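Local coordinates for metallo-carboxypeptidase (Pseudomonas aeruginosa, PDB 4A39), which is a zinc-dependent carboxypeptidase of the M14 family, resembling the mammalian cytosolic carboxypeptidases, and probably removes residues from the C-termini of peptides or proteins, at residues A[150-155]-A[221-226]. Numbering follows the deposited sequence.
Sequences GTSVQG and NPDGAF
Asp223, in the first turn of helix 222-226, reaches into the type I beta turn Ser152-Gly155 that links antiparallel strands 144-151 and 157-163. Asp223 CB lies beside the end of the Gln154 side chain, 3.9 Å from Gln154 OE1. CG stands anti to the carbonyl carbon (chi1 -63°), which carries the carboxylate out to the turn. There Asp223 OD1 accepts from Ser152 OG at 2.7 Å and also forms a salt bridge with Arg156. Asp223 OD2 takes the backbone N-H of Gln154, 2.9 Å from Gln154 N, in a fairly straight bond (158°); Val153 N is near but badly angled. Both donors approach the syn side of their oxygen, 29° out of the carboxylate plane. Gln154 CB and CG pack against OD2, and Gln154 OE1 turns to Arg156, so Arg156 bridges both side chains. Pro222 CG touches Ser152 CB at 4.0 Å. Asn221 caps the helix, Asn221 OD1 accepting from Gly224 N at 3.0 Å, while its ND2 bonds to Gln179 O. One aspartate of an N-capped helix thus holds both a hydroxyl and a backbone N-H of the type I turn closing the edge beta-hairpin of the zinc carboxypeptidase domain's mixed sheet.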
loop_
_atom_site.group_PDB
_atom_site.type_symbol
_atom_site.label_atom_id
_atom_site.label_comp_id
_atom_site.label_asym_id
_atom_site.label_seq_id
_atom_site.Cartn_x
_atom_site.Cartn_y
_atom_site.Cartn_z
ATOM N N GLY A 150 -17.139 -2.998 -7.549
ATOM C CA GLY A 150 -16.636 -2.996 -8.912
ATOM C C GLY A 150 -16.131 -4.378 -9.288
ATOM O O GLY A 150 -16.064 -5.273 -8.442
ATOM N N THR A 151 -15.762 -4.558 -10.551
ATOM C CA THR A 151 -15.278 -5.849 -11.019
ATOM C C THR A 151 -13.952 -5.702 -11.754
ATOM O O THR A 151 -13.838 -4.939 -12.713
ATOM C CB THR A 151 -16.312 -6.505 -11.951
ATOM O OG1 THR A 151 -17.556 -6.641 -11.252
ATOM C CG2 THR A 151 -15.840 -7.875 -12.401
ATOM N N SER A 152 -12.947 -6.437 -11.289
ATOM C CA SER A 152 -11.623 -6.389 -11.894
ATOM C C SER A 152 -11.614 -7.086 -13.250
ATOM O O SER A 152 -12.573 -7.759 -13.625
ATOM C CB SER A 152 -10.604 -7.067 -10.980
ATOM O OG SER A 152 -10.818 -8.469 -10.964
ATOM N N VAL A 153 -10.520 -6.925 -13.983
ATOM C CA VAL A 153 -10.391 -7.550 -15.290
ATOM C C VAL A 153 -10.685 -9.048 -15.231
ATOM O O VAL A 153 -11.366 -9.593 -16.111
ATOM C CB VAL A 153 -8.973 -7.333 -15.857
ATOM C CG1 VAL A 153 -8.782 -8.163 -17.117
ATOM C CG2 VAL A 153 -8.759 -5.858 -16.153
ATOM N N GLN A 154 -10.194 -9.710 -14.187
ATOM C CA GLN A 154 -10.395 -11.147 -14.047
ATOM C C GLN A 154 -11.588 -11.568 -13.186
ATOM O O GLN A 154 -11.682 -12.721 -12.771
ATOM C CB GLN A 154 -9.115 -11.802 -13.527
ATOM C CG GLN A 154 -7.900 -11.524 -14.408
ATOM C CD GLN A 154 -6.702 -12.355 -14.015
ATOM O OE1 GLN A 154 -6.399 -12.495 -12.834
ATOM N NE2 GLN A 154 -6.008 -12.912 -15.007
ATOM N N GLY A 155 -12.490 -10.632 -12.910
ATOM C CA GLY A 155 -13.681 -10.967 -12.144
ATOM C C GLY A 155 -13.596 -11.045 -10.632
ATOM O O GLY A 155 -14.281 -11.862 -10.018
ATOM N N ASN A 221 -6.532 -3.342 -6.605
ATOM C CA ASN A 221 -5.974 -4.233 -7.628
ATOM C C ASN A 221 -5.894 -5.675 -7.132
ATOM O O ASN A 221 -4.803 -6.217 -6.946
ATOM C CB ASN A 221 -4.565 -3.746 -7.996
ATOM C CG ASN A 221 -4.118 -4.200 -9.376
ATOM O OD1 ASN A 221 -4.540 -5.246 -9.882
ATOM N ND2 ASN A 221 -3.232 -3.418 -9.984
ATOM N N PRO A 222 -7.050 -6.319 -6.914
ATOM C CA PRO A 222 -7.054 -7.706 -6.437
ATOM C C PRO A 222 -6.371 -8.691 -7.377
ATOM O O PRO A 222 -5.737 -9.641 -6.914
ATOM C CB PRO A 222 -8.541 -8.006 -6.245
ATOM C CG PRO A 222 -9.207 -7.107 -7.240
ATOM C CD PRO A 222 -8.424 -5.821 -7.092
ATOM N N ASP A 223 -6.493 -8.477 -8.686
ATOM C CA ASP A 223 -5.857 -9.379 -9.648
ATOM C C ASP A 223 -4.341 -9.327 -9.492
ATOM O O ASP A 223 -3.682 -10.358 -9.377
ATOM C CB ASP A 223 -6.212 -8.998 -11.089
ATOM C CG ASP A 223 -7.691 -9.120 -11.386
ATOM O OD1 ASP A 223 -8.429 -9.732 -10.581
ATOM O OD2 ASP A 223 -8.110 -8.608 -12.446
ATOM N N GLY A 224 -3.792 -8.118 -9.498
ATOM C CA GLY A 224 -2.354 -7.967 -9.358
ATOM C C GLY A 224 -1.827 -8.522 -8.047
ATOM O O GLY A 224 -0.788 -9.173 -8.023
ATOM N N ALA A 225 -2.532 -8.256 -6.951
ATOM C CA ALA A 225 -2.096 -8.744 -5.648
ATOM C C ALA A 225 -2.045 -10.269 -5.630
ATOM O O ALA A 225 -1.023 -10.860 -5.284
ATOM C CB ALA A 225 -3.029 -8.229 -4.555
ATOM N N PHE A 226 -3.143 -10.905 -6.024
ATOM C CA PHE A 226 -3.204 -12.362 -6.040
ATOM C C PHE A 226 -2.098 -12.988 -6.890
ATOM O O PHE A 226 -1.520 -14.012 -6.516
ATOM C CB PHE A 226 -4.566 -12.828 -6.562
ATOM C CG PHE A 226 -4.690 -14.316 -6.656
ATOM C CD1 PHE A 226 -4.883 -15.086 -5.514
ATOM C CD2 PHE A 226 -4.575 -14.955 -7.887
ATOM C CE1 PHE A 226 -4.958 -16.480 -5.596
ATOM C CE2 PHE A 226 -4.648 -16.344 -7.980
ATOM C CZ PHE A 226 -4.838 -17.106 -6.833
#